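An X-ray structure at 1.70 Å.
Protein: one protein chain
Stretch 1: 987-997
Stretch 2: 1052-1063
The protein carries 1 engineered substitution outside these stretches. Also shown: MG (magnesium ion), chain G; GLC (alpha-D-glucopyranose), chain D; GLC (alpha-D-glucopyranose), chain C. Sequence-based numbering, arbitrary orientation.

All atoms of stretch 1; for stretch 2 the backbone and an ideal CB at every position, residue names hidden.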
# COMPACT_ATOMS: atom_id res chain seq x y z
N SER A 987 -35.82 -0.83 -20.33
CA SER A 987 -37.07 -0.09 -20.49
C SER A 987 -37.06 0.62 -21.83
O SER A 987 -35.99 0.82 -22.43
CB SER A 987 -37.19 1.01 -19.41
OG SER A 987 -38.47 1.63 -19.42
N ASP A 988 -38.24 1.07 -22.26
CA ASP A 988 -38.31 2.10 -23.28
C ASP A 988 -37.87 3.43 -22.68
O ASP A 988 -38.12 3.67 -21.51
CB ASP A 988 -39.72 2.22 -23.85
CG ASP A 988 -40.05 1.11 -24.83
OD1 ASP A 988 -39.24 0.16 -25.03
OD2 ASP A 988 -41.14 1.19 -25.41
N TYR A 989 -37.20 4.26 -23.49
CA TYR A 989 -36.77 5.61 -23.09
C TYR A 989 -36.99 6.56 -24.25
O TYR A 989 -37.30 6.12 -25.38
CB TYR A 989 -35.27 5.62 -22.72
CG TYR A 989 -34.98 4.89 -21.43
CD1 TYR A 989 -35.05 5.56 -20.20
CD2 TYR A 989 -34.60 3.53 -21.44
CE1 TYR A 989 -34.78 4.90 -19.02
CE2 TYR A 989 -34.33 2.86 -20.25
CZ TYR A 989 -34.43 3.55 -19.05
OH TYR A 989 -34.19 2.92 -17.84
N THR A 990 -36.90 7.85 -23.96
CA THR A 990 -36.83 8.87 -24.99
C THR A 990 -35.39 9.31 -25.16
O THR A 990 -34.75 9.71 -24.19
CB THR A 990 -37.70 10.08 -24.64
OG1 THR A 990 -39.04 9.64 -24.40
CG2 THR A 990 -37.69 11.07 -25.79
N MET A 991 -34.89 9.22 -26.38
CA MET A 991 -33.57 9.78 -26.69
C MET A 991 -33.73 11.16 -27.35
O MET A 991 -34.30 11.27 -28.44
CB MET A 991 -32.80 8.81 -27.59
CG MET A 991 -31.44 9.33 -28.03
SD MET A 991 -30.48 8.13 -28.98
CE MET A 991 -31.47 7.97 -30.47
N GLU A 992 -33.29 12.21 -26.65
CA GLU A 992 -33.22 13.56 -27.23
C GLU A 992 -31.99 13.65 -28.10
O GLU A 992 -30.91 13.28 -27.67
CB GLU A 992 -33.08 14.63 -26.14
CG GLU A 992 -34.29 14.82 -25.25
CD GLU A 992 -34.12 16.02 -24.32
OE1 GLU A 992 -33.00 16.55 -24.17
OE2 GLU A 992 -35.12 16.46 -23.72
N VAL A 993 -32.17 14.13 -29.33
CA VAL A 993 -31.06 14.35 -30.26
C VAL A 993 -30.98 15.85 -30.51
O VAL A 993 -31.90 16.44 -31.09
CB VAL A 993 -31.26 13.57 -31.60
CG1 VAL A 993 -30.12 13.90 -32.58
CG2 VAL A 993 -31.33 12.06 -31.34
N ARG A 994 -29.89 16.48 -30.05
CA ARG A 994 -29.68 17.92 -30.21
C ARG A 994 -28.72 18.19 -31.35
O ARG A 994 -27.60 17.70 -31.38
CB ARG A 994 -29.20 18.58 -28.90
CG ARG A 994 -29.19 20.10 -28.97
CD ARG A 994 -29.05 20.73 -27.60
NE ARG A 994 -29.30 22.18 -27.60
CZ ARG A 994 -28.37 23.13 -27.47
NH1 ARG A 994 -27.08 22.81 -27.33
NH2 ARG A 994 -28.74 24.41 -27.47
N TYR A 995 -29.18 19.02 -32.29
CA TYR A 995 -28.49 19.17 -33.57
C TYR A 995 -28.81 20.54 -34.15
O TYR A 995 -29.75 21.22 -33.72
CB TYR A 995 -28.98 18.09 -34.56
CG TYR A 995 -30.40 18.38 -35.02
CD1 TYR A 995 -31.49 18.12 -34.18
CD2 TYR A 995 -30.64 19.00 -36.25
CE1 TYR A 995 -32.79 18.44 -34.56
CE2 TYR A 995 -31.93 19.32 -36.65
CZ TYR A 995 -32.99 19.03 -35.80
OH TYR A 995 -34.25 19.37 -36.21
N SER A 996 -28.07 20.91 -35.19
CA SER A 996 -28.45 22.04 -36.01
C SER A 996 -28.50 21.59 -37.47
O SER A 996 -27.73 20.72 -37.89
CB SER A 996 -27.47 23.19 -35.81
OG SER A 996 -27.88 24.35 -36.50
N ALA A 997 -29.43 22.15 -38.23
CA ALA A 997 -29.59 21.83 -39.64
C ALA A 997 -29.97 23.11 -40.34
O ALA A 997 -31.14 23.35 -40.63
CB ALA A 997 -30.66 20.75 -39.83
N UNK A 1052 -28.73 15.46 -46.22
CA UNK A 1052 -28.40 16.78 -45.66
C UNK A 1052 -27.38 16.77 -44.53
O UNK A 1052 -27.24 15.80 -43.79
CB UNK A 1052 -29.68 17.44 -45.15
N UNK A 1053 -26.66 17.89 -44.42
CA UNK A 1053 -25.69 18.08 -43.35
C UNK A 1053 -26.36 18.53 -42.08
O UNK A 1053 -27.36 19.26 -42.11
CB UNK A 1053 -24.62 19.09 -43.76
N UNK A 1054 -25.80 18.08 -40.95
CA UNK A 1054 -26.22 18.52 -39.62
C UNK A 1054 -24.97 18.78 -38.78
O UNK A 1054 -23.89 18.27 -39.09
CB UNK A 1054 -27.12 17.48 -38.95
N UNK A 1055 -25.12 19.59 -37.74
CA UNK A 1055 -24.15 19.60 -36.64
C UNK A 1055 -24.79 18.88 -35.48
O UNK A 1055 -25.94 19.15 -35.14
CB UNK A 1055 -23.73 21.02 -36.25
N UNK A 1056 -24.05 17.93 -34.91
CA UNK A 1056 -24.63 16.99 -33.93
C UNK A 1056 -24.00 17.25 -32.56
O UNK A 1056 -22.82 16.97 -32.35
CB UNK A 1056 -24.41 15.54 -34.36
N UNK A 1057 -24.78 17.83 -31.65
CA UNK A 1057 -24.26 18.26 -30.35
C UNK A 1057 -24.12 17.13 -29.32
O UNK A 1057 -23.04 16.89 -28.78
CB UNK A 1057 -25.17 19.35 -29.78
N UNK A 1058 -25.22 16.45 -29.05
CA UNK A 1058 -25.29 15.46 -27.96
C UNK A 1058 -26.58 14.67 -28.06
O UNK A 1058 -27.47 15.03 -28.81
CB UNK A 1058 -25.19 16.14 -26.59
N UNK A 1059 -26.65 13.59 -27.27
CA UNK A 1059 -27.92 12.93 -26.97
C UNK A 1059 -28.19 12.94 -25.46
O UNK A 1059 -27.25 12.90 -24.65
CB UNK A 1059 -27.91 11.49 -27.50
N UNK A 1060 -29.47 13.01 -25.09
CA UNK A 1060 -29.91 12.89 -23.70
C UNK A 1060 -30.88 11.72 -23.63
O UNK A 1060 -31.76 11.59 -24.50
CB UNK A 1060 -30.56 14.18 -23.20
N UNK A 1061 -30.72 10.87 -22.61
CA UNK A 1061 -31.68 9.78 -22.38
C UNK A 1061 -32.60 10.21 -21.24
O UNK A 1061 -32.12 10.59 -20.16
CB UNK A 1061 -30.97 8.46 -22.05
N UNK A 1062 -33.91 10.18 -21.50
CA UNK A 1062 -34.88 10.52 -20.47
C UNK A 1062 -36.03 9.54 -20.50
O UNK A 1062 -36.11 8.67 -21.37
CB UNK A 1062 -35.39 11.95 -20.65
N UNK A 1063 -36.94 9.69 -19.53
CA UNK A 1063 -38.10 8.82 -19.43
C UNK A 1063 -38.81 8.67 -20.79
O UNK A 1063 -38.95 9.63 -21.55
OXT UNK A 1063 -39.21 7.57 -21.15
CB UNK A 1063 -39.07 9.37 -18.38
MG MG G . -21.49 18.71 -27.63
C1 GLC D . -22.00 25.15 -42.82
C2 GLC D . -21.89 25.24 -41.29
C3 GLC D . -21.23 23.99 -40.70
C4 GLC D . -21.93 22.71 -41.16
C5 GLC D . -21.92 22.70 -42.70
C6 GLC D . -22.59 21.47 -43.29
O1 GLC D . -20.71 25.34 -43.46
O2 GLC D . -21.14 26.40 -40.90
O3 GLC D . -21.22 24.10 -39.28
O4 GLC D . -21.25 21.56 -40.64
O5 GLC D . -22.58 23.88 -43.20
O6 GLC D . -22.47 21.59 -44.71
C1 GLC C . -23.00 20.44 -45.39
C2 GLC C . -22.53 20.43 -46.86
C3 GLC C . -23.21 21.57 -47.65
C4 GLC C . -24.74 21.53 -47.49
C5 GLC C . -25.16 21.39 -46.02
C6 GLC C . -26.65 21.10 -45.85
O2 GLC C . -21.11 20.53 -46.90
O3 GLC C . -22.84 21.49 -49.03
O4 GLC C . -25.32 22.71 -48.05
O5 GLC C . -24.43 20.34 -45.37
O6 GLC C . -26.98 19.83 -46.43

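Position 1052 has a positive phi of 74°, which favours glycine, though its ideal CB meets nothing of stretch 1. The residue is Ala1052.

At 1053 an ideal CB would lie 2.0 Å from O5 of the chain C glucose, so only glycine fits. Gly1053 N donates to O6 of that sugar at 2.8 Å.

At 1054 the CB lies sideways, near the Tyr995 ring and Ala997 CB. An aliphatic residue suits. It is Ile1054, whose CG2 is 4.3 Å from Ala997 CB.

Position 1055 pairs with Ser996 through two backbone hydrogen bonds. Its CB heads for the chain D glucose, so a polar side chain suits. In Asn1055, ND2 donates to glucose O3 at 2.8 Å and OD1 accepts from O4 at 2.7 Å.

Position 1056 pairs with Tyr995, on the face that carries Val993. Aliphatic or aromatic residues would do. Phe1056 brings CE1 to 3.7 Å from Val993 CG1.

At 1057 the register shifts by one, a beta bulge, and psi is -58°. The CB points toward stretch 1. The Arg994 guanidinium and a magnesium ion lie nearby, so an acid suits. Asp1057 serves both: OD2 forms a salt bridge with Arg994 NH1 at 2.8 Å, and OD1 binds the magnesium at 2.2 Å.

Position 1058 pairs with Arg994, and its CB is 5.2 Å from Arg994 CB. A flat or polar side chain could lie here. The His1058 ring sets a face against Arg994 CB, 3.8 Å from the ring centroid. A water joins His1058 NE2 (2.7 Å) to Glu992 OE1 (2.8 Å).

Position 1059 faces Met991 and Val993. Valine or isoleucine would suit the extended backbone. It is Val1059, with CG1 4.1 Å from Val993 CG2.

Position 1060 pairs with Glu992, whose OE1 is 3.5 Å from the ideal CB. Valine, threonine or a basic residue is plausible. Val1060 packs its CB against that carboxylate; no side-chain hydrogen bond is possible.

Position 1061 lies between Tyr989 and Met991, so a branched or long aliphatic residue suits. Ile1061 places CG2 3.8 Å from Tyr989 CB and CD1 3.9 Å from Met991 CG.

Position 1062 pairs with Thr990, and Glu992 OE2 is 5.5 Å from its CB. Lysine or arginine could reach that charge. Lys1062 extends past Thr990, and NZ forms a salt bridge with Glu992 OE2 at 2.7 Å.

At 1063 the CB points away from stretch 1, so many residues would serve. Lys1063 ends the chain. Its carboxylate O accepts from Thr990 OG1 at 2.9 Å.

Stretch 2, residues 1052-1063: AGINFDHVVIKK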
# COMPACT_ATOMS: atom_id res chain seq x y z
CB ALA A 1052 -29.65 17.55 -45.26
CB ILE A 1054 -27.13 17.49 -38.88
CG1 ILE A 1054 -26.35 16.24 -38.41
CG2 ILE A 1054 -28.32 17.10 -39.73
CD1 ILE A 1054 -27.13 15.34 -37.46
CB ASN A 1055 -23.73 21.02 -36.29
CG ASN A 1055 -22.94 21.68 -37.41
OD1 ASN A 1055 -22.26 20.99 -38.18
ND2 ASN A 1055 -23.02 23.01 -37.50
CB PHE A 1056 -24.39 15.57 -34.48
CG PHE A 1056 -25.01 14.44 -33.66
CD1 PHE A 1056 -25.97 14.65 -32.66
CD2 PHE A 1056 -24.63 13.13 -33.96
CE1 PHE A 1056 -26.51 13.56 -31.96
CE2 PHE A 1056 -25.16 12.04 -33.27
CZ PHE A 1056 -26.11 12.26 -32.27
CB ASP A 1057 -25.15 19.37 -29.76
CG ASP A 1057 -24.56 19.98 -28.49
OD1 ASP A 1057 -23.34 19.78 -28.19
OD2 ASP A 1057 -25.33 20.66 -27.79
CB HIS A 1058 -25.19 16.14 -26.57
CG HIS A 1058 -26.40 16.94 -26.16
ND1 HIS A 1058 -26.29 18.18 -25.56
CD2 HIS A 1058 -27.73 16.66 -26.18
CE1 HIS A 1058 -27.50 18.63 -25.24
NE2 HIS A 1058 -28.39 17.73 -25.62
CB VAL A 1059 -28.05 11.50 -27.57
CG1 VAL A 1059 -27.90 11.52 -29.09
CG2 VAL A 1059 -27.05 10.54 -26.95
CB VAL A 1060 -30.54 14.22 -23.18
CG1 VAL A 1060 -31.28 14.01 -21.86
CG2 VAL A 1060 -29.44 15.26 -22.98
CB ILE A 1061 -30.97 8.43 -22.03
CG1 ILE A 1061 -29.91 8.04 -23.08
CG2 ILE A 1061 -32.01 7.32 -21.81
CD1 ILE A 1061 -30.41 7.87 -24.52
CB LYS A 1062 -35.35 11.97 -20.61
CG LYS A 1062 -36.04 12.32 -21.92
CD LYS A 1062 -36.46 13.79 -21.96
CE LYS A 1062 -37.34 14.06 -23.17
NZ LYS A 1062 -37.65 15.51 -23.29
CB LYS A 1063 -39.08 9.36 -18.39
CG LYS A 1063 -40.22 8.42 -18.09
CD LYS A 1063 -41.32 9.13 -17.33
CE LYS A 1063 -42.58 8.29 -17.31
NZ LYS A 1063 -42.38 7.11 -16.42
O HOH W 1 -38.73 5.44 -19.48
O HOH W 2 -31.08 17.81 -25.74
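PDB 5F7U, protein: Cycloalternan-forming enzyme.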